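Local coordinates for geranyltranstransferase (Enterococcus faecalis, PDB 3P8L), which probably catalyses the condensation of isopentenyl diphosphate with geranyl diphosphate to give farnesyl diphosphate and diphosphate, with magnesium as cofactor, at residues M25-I29 and M42-H47; F28-Y32 and Q130-L134. One frame throughout, in Å; residues are numbered along the deposited sequence.

Interaction 1: M25-I29 and M42-H47; sequences MVDFI and MLYSIH
The imidazole of His47, the one flat group in this contact, meets Val26: methyl CG2 of the valine approaches ring atom CE1 to 3.5 Å, coming in obliquely, and the two side chains cross at about a right angle. His47 is exposed, so a polar ring suits a place at the margin, where ring carbon CE1 can still touch a branched aliphatic residue. Val26 divides its methyls between partners. With CG1 anti to its backbone N (chi1 162°), that branch turns to CD2 of Leu43 at 4.0 Å, while CG2 serves both His47 and CG2 of Ile46. Deeper in, the residues are wholly apolar. The Ile29 and Leu43 side chains slide past each other in opposite directions, with CG2 of Ile29 3.7 Å from CD2 of Leu43. The other arm of Ile29 meets Ile46 tip to tip, its CD1 3.6 Å from CD1 of that residue; Ile29 was modelled in two conformers, and this describes one of them. Met25 has an extended start and a bend at the thioether (chi3 79°), which brings CE over to Ile46 CG1 at 3.8 Å; a long, flexible methionine can thus reach Ile46 from one helical turn before Ile29. No hydrogen bond joins the segments; they are held by close apolar contacts. The axes of 25-29 and 42-47 approach to 10.5 Å and run antiparallel at 177°, the arrangement of a helical hairpin formed by consecutive helices 13-31 and 36-47 at the start of the all-helical prenyl synthase fold. Met25 also rests on Ala78 and Met82 of helix 71-92, and Met42 on Ala120 and Leu124 of helix 114-133, so each helix of the hairpin also packs on a further helix of the chain.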
loop_
_atom_site.group_PDB
_atom_site.type_symbol
_atom_site.label_atom_id
_atom_site.label_comp_id
_atom_site.label_asym_id
_atom_site.label_seq_id
_atom_site.Cartn_x
_atom_site.Cartn_y
_atom_site.Cartn_z
ATOM N N MET A 25 -0.874 -13.844 8.874
ATOM C CA MET A 25 -1.632 -12.588 8.783
ATOM C C MET A 25 -1.920 -12.059 10.179
ATOM O O MET A 25 -1.585 -10.912 10.495
ATOM C CB MET A 25 -2.957 -12.796 8.050
ATOM C CG MET A 25 -2.854 -13.007 6.551
ATOM S SD MET A 25 -4.472 -13.273 5.798
ATOM C CE MET A 25 -5.015 -11.634 5.729
ATOM N N VAL A 26 -2.495 -12.921 11.019
ATOM C CA VAL A 26 -2.913 -12.539 12.366
ATOM C C VAL A 26 -1.709 -12.125 13.228
ATOM O O VAL A 26 -1.753 -11.073 13.892
ATOM C CB VAL A 26 -3.786 -13.661 13.021
ATOM C CG1 VAL A 26 -3.867 -13.522 14.529
ATOM C CG2 VAL A 26 -5.179 -13.697 12.387
ATOM N N ASP A 27 -0.642 -12.931 13.195
ATOM C CA ASP A 27 0.571 -12.630 13.955
ATOM C C ASP A 27 1.162 -11.330 13.477
ATOM O O ASP A 27 1.586 -10.548 14.300
ATOM C CB ASP A 27 1.667 -13.701 13.809
ATOM C CG ASP A 27 1.303 -15.024 14.480
ATOM O OD1 ASP A 27 0.320 -15.079 15.221
ATOM O OD2 ASP A 27 2.001 -16.028 14.254
ATOM N N PHE A 28 1.204 -11.121 12.153
ATOM C CA PHE A 28 1.770 -9.899 11.602
ATOM C C PHE A 28 1.001 -8.664 12.050
ATOM O O PHE A 28 1.622 -7.676 12.430
ATOM C CB PHE A 28 1.905 -9.908 10.065
ATOM C CG PHE A 28 2.672 -8.746 9.551
ATOM C CD1 PHE A 28 2.021 -7.646 8.993
ATOM C CD2 PHE A 28 4.048 -8.708 9.691
ATOM C CE1 PHE A 28 2.736 -6.548 8.565
ATOM C CE2 PHE A 28 4.782 -7.605 9.255
ATOM C CZ PHE A 28 4.119 -6.525 8.692
ATOM N N ILE A 29 -0.327 -8.742 12.032
ATOM C CA ILE A 29 -1.163 -7.608 12.443
ATOM C C ILE A 29 -1.026 -7.349 13.950
ATOM O O ILE A 29 -0.866 -6.208 14.373
ATOM C CB ILE A 29 -2.648 -7.773 12.009
ATOM C CG1 ILE A 29 -2.854 -7.241 10.594
ATOM C CG2 ILE A 29 -3.589 -6.973 12.894
ATOM C CD1 ILE A 29 -2.661 -8.245 9.508
ATOM N N MET A 42 -8.718 -4.363 11.932
ATOM C CA MET A 42 -8.084 -5.173 10.884
ATOM C C MET A 42 -8.307 -6.660 11.153
ATOM O O MET A 42 -8.679 -7.404 10.248
ATOM C CB MET A 42 -6.584 -4.821 10.741
ATOM C CG MET A 42 -6.346 -3.411 10.176
ATOM S SD MET A 42 -4.659 -2.777 9.886
ATOM C CE MET A 42 -4.040 -2.940 11.540
ATOM N N LEU A 43 -8.086 -7.093 12.397
ATOM C CA LEU A 43 -8.306 -8.496 12.766
ATOM C C LEU A 43 -9.773 -8.888 12.597
ATOM O O LEU A 43 -10.075 -10.015 12.237
ATOM C CB LEU A 43 -7.860 -8.781 14.204
ATOM C CG LEU A 43 -6.376 -8.825 14.582
ATOM C CD1 LEU A 43 -6.194 -8.994 16.105
ATOM C CD2 LEU A 43 -5.643 -9.952 13.847
ATOM N N TYR A 44 -10.697 -7.961 12.855
ATOM C CA TYR A 44 -12.105 -8.274 12.643
ATOM C C TYR A 44 -12.353 -8.752 11.208
ATOM O O TYR A 44 -12.952 -9.818 10.995
ATOM C CB TYR A 44 -13.009 -7.076 12.958
ATOM C CG TYR A 44 -14.453 -7.335 12.580
ATOM C CD1 TYR A 44 -15.271 -8.114 13.401
ATOM C CD2 TYR A 44 -15.005 -6.778 11.433
ATOM C CE1 TYR A 44 -16.609 -8.356 13.074
ATOM C CE2 TYR A 44 -16.339 -7.031 11.072
ATOM C CZ TYR A 44 -17.131 -7.831 11.913
ATOM O OH TYR A 44 -18.448 -8.090 11.609
ATOM N N SER A 45 -11.863 -7.985 10.241
ATOM C CA SER A 45 -12.128 -8.268 8.840
ATOM C C SER A 45 -11.386 -9.503 8.331
ATOM O O SER A 45 -11.871 -10.175 7.430
ATOM C CB SER A 45 -11.783 -7.066 7.977
ATOM O OG SER A 45 -12.704 -6.010 8.186
ATOM N N ILE A 46 -10.220 -9.785 8.907
ATOM C CA ILE A 46 -9.514 -11.048 8.647
ATOM C C ILE A 46 -10.299 -12.254 9.202
ATOM O O ILE A 46 -10.573 -13.221 8.464
ATOM C CB ILE A 46 -8.063 -11.010 9.215
ATOM C CG1 ILE A 46 -7.204 -10.040 8.418
ATOM C CG2 ILE A 46 -7.404 -12.397 9.191
ATOM C CD1 ILE A 46 -6.012 -9.575 9.193
ATOM N N HIS A 47 -10.707 -12.185 10.456
ATOM C CA HIS A 47 -11.398 -13.271 11.143
ATOM C C HIS A 47 -12.819 -13.537 10.685
ATOM O O HIS A 47 -13.394 -14.540 11.010
ATOM C CB HIS A 47 -11.453 -13.012 12.626
ATOM C CG HIS A 47 -10.166 -13.237 13.335
ATOM N ND1 HIS A 47 -9.345 -14.306 13.075
ATOM C CD2 HIS A 47 -9.568 -12.536 14.320
ATOM C CE1 HIS A 47 -8.292 -14.244 13.859
ATOM N NE2 HIS A 47 -8.405 -13.182 14.626
#

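Interaction 2: F28-Y32 and Q130-L134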
loop_
_atom_site.group_PDB
_atom_site.type_symbol
_atom_site.label_atom_id
_atom_site.label_comp_id
_atom_site.label_asym_id
_atom_site.label_seq_id
_atom_site.Cartn_x
_atom_site.Cartn_y
_atom_site.Cartn_z
ATOM N N PHE A 28 1.204 -11.121 12.153
ATOM C CA PHE A 28 1.770 -9.899 11.602
ATOM C C PHE A 28 1.001 -8.664 12.050
ATOM O O PHE A 28 1.622 -7.676 12.430
ATOM C CB PHE A 28 1.905 -9.908 10.065
ATOM C CG PHE A 28 2.672 -8.746 9.551
ATOM C CD1 PHE A 28 2.021 -7.646 8.993
ATOM C CD2 PHE A 28 4.048 -8.708 9.691
ATOM C CE1 PHE A 28 2.736 -6.548 8.565
ATOM C CE2 PHE A 28 4.782 -7.605 9.255
ATOM C CZ PHE A 28 4.119 -6.525 8.692
ATOM N N ILE A 29 -0.327 -8.742 12.032
ATOM C CA ILE A 29 -1.163 -7.608 12.443
ATOM C C ILE A 29 -1.026 -7.349 13.950
ATOM O O ILE A 29 -0.866 -6.208 14.373
ATOM C CB ILE A 29 -2.648 -7.773 12.009
ATOM C CG1 ILE A 29 -2.854 -7.241 10.594
ATOM C CG2 ILE A 29 -3.589 -6.973 12.894
ATOM C CD1 ILE A 29 -2.661 -8.245 9.508
ATOM N N ALA A 30 -1.048 -8.409 14.757
ATOM C CA ALA A 30 -0.937 -8.275 16.220
ATOM C C ALA A 30 0.421 -7.715 16.644
ATOM O O ALA A 30 0.502 -6.911 17.558
ATOM C CB ALA A 30 -1.199 -9.625 16.906
ATOM N N GLU A 31 1.479 -8.114 15.947
ATOM C CA GLU A 31 2.818 -7.715 16.342
ATOM C C GLU A 31 3.281 -6.367 15.754
ATOM O O GLU A 31 4.043 -5.672 16.391
ATOM C CB GLU A 31 3.821 -8.829 16.030
ATOM C CG GLU A 31 3.640 -10.091 16.916
ATOM C CD GLU A 31 4.231 -11.378 16.304
ATOM O OE1 GLU A 31 5.178 -11.300 15.489
ATOM O OE2 GLU A 31 3.746 -12.479 16.649
ATOM N N TYR A 32 2.823 -5.994 14.559
ATOM C CA TYR A 32 3.330 -4.782 13.902
ATOM C C TYR A 32 2.268 -3.678 13.825
ATOM O O TYR A 32 2.255 -2.880 12.890
ATOM C CB TYR A 32 3.855 -5.098 12.498
ATOM C CG TYR A 32 5.182 -5.839 12.450
ATOM C CD1 TYR A 32 5.281 -7.189 12.832
ATOM C CD2 TYR A 32 6.338 -5.194 12.002
ATOM C CE1 TYR A 32 6.491 -7.858 12.793
ATOM C CE2 TYR A 32 7.563 -5.857 11.962
ATOM C CZ TYR A 32 7.632 -7.183 12.352
ATOM O OH TYR A 32 8.836 -7.836 12.292
ATOM N N GLN A 130 4.551 -4.234 3.784
ATOM C CA GLN A 130 5.510 -4.415 4.877
ATOM C C GLN A 130 5.895 -5.885 5.097
ATOM O O GLN A 130 7.091 -6.217 5.161
ATOM C CB GLN A 130 5.036 -3.795 6.191
ATOM C CG GLN A 130 6.135 -3.787 7.254
ATOM C CD GLN A 130 5.767 -3.035 8.522
ATOM O OE1 GLN A 130 4.596 -2.783 8.803
ATOM N NE2 GLN A 130 6.775 -2.682 9.303
ATOM N N LEU A 131 4.885 -6.751 5.204
ATOM C CA LEU A 131 5.116 -8.184 5.348
ATOM C C LEU A 131 6.018 -8.744 4.237
ATOM O O LEU A 131 7.022 -9.401 4.534
ATOM C CB LEU A 131 3.795 -8.971 5.448
ATOM C CG LEU A 131 3.974 -10.508 5.492
ATOM C CD1 LEU A 131 4.791 -10.977 6.716
ATOM C CD2 LEU A 131 2.627 -11.232 5.416
ATOM N N LEU A 132 5.673 -8.466 2.986
ATOM C CA LEU A 132 6.474 -8.871 1.837
ATOM C C LEU A 132 7.942 -8.368 1.881
ATOM O O LEU A 132 8.879 -9.136 1.586
ATOM C CB LEU A 132 5.774 -8.473 0.535
ATOM C CG LEU A 132 6.194 -9.135 -0.780
ATOM C CD1 LEU A 132 6.191 -10.677 -0.667
ATOM C CD2 LEU A 132 5.257 -8.705 -1.904
ATOM N N SER A 133 8.128 -7.116 2.303
ATOM C CA SER A 133 9.460 -6.503 2.496
ATOM C C SER A 133 10.295 -7.169 3.598
ATOM O O SER A 133 11.540 -7.222 3.510
ATOM C CB SER A 133 9.325 -4.995 2.767
ATOM O OG SER A 133 9.033 -4.739 4.122
ATOM N N LEU A 134 9.606 -7.690 4.614
ATOM C CA LEU A 134 10.239 -8.388 5.724
ATOM C C LEU A 134 10.233 -9.926 5.591
ATOM O O LEU A 134 10.627 -10.620 6.521
ATOM C CB LEU A 134 9.556 -7.991 7.038
ATOM C CG LEU A 134 9.786 -6.552 7.509
ATOM C CD1 LEU A 134 8.736 -6.169 8.528
ATOM C CD2 LEU A 134 11.213 -6.356 8.076
#
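Phe28 leads this helix-to-helix contact of the all-alpha prenyl synthase fold, sending its ring from the C-terminal part of helix 13-31 onto the last turn of helix 114-133. CG stands anti to the backbone N (chi1 -171°), which carries the ring across to Leu131. There CB of Leu131 sits over the middle of one face, 3.9 Å from the ring centroid and only 4° off the normal, a well-formed CH-pi contact, while CD1 of the same leucine lies 3.8 Å from Phe28 CD2. The ring's edge is filled by Gln130, whose CG lies in the ring plane 3.7 Å from CZ, with the amide plane turned almost perpendicular to the ring. A large flat aromatic suits this buried place because it offers a face to one residue and an edge to the next. One helical turn later, where the chain leaves helical geometry, Tyr32 sets its CB over the opposite face, offset toward the rim, and its own ring is stacked on Phe28, whose CE2 lies 3.6 Å above the plane of the Tyr32 ring. Tyr32 is partly exposed, and its phenol lets an aromatic ring work at such a margin: the ring meets Leu134 through CE2, 3.6 Å from CD1, and lies obliquely beside the Gln130 amide, with CD2 3.7 Å from NE2. That NE2 is hydrogen-bonded to Gln156 of the second subunit, so the glutamine combines an aliphatic stem for Phe28 with a polar head for the dimer interface. The carbonyl oxygen of Gln130 accepts from two donors, Leu134 N and the hydroxyl of Ser133, whose OG reaches Gln130 O at 2.7 Å, tilted 18° from the carbonyl plane.

In the fold
Both interactions start from helix 13-31 and use different sides of it. In interaction 1 it pairs with the next helix in sequence, 36-47; in interaction 2 it reaches helix 114-133, almost a hundred residues further on. Interaction 1 buries more surface, 350 Å² against 243 Å², through mainly apolar side chains, and runs from a buried interior to an exposed histidine. Interaction 2 is a buried contact built on aromatic rings; its Gln130 amide and Ser133 carbonyl both hydrogen-bond to the second subunit, which interaction 1 touches just through Met42. Phe28 and Ile29 belong to both segments, yet Ile29 works in the first contact and Phe28 in the second.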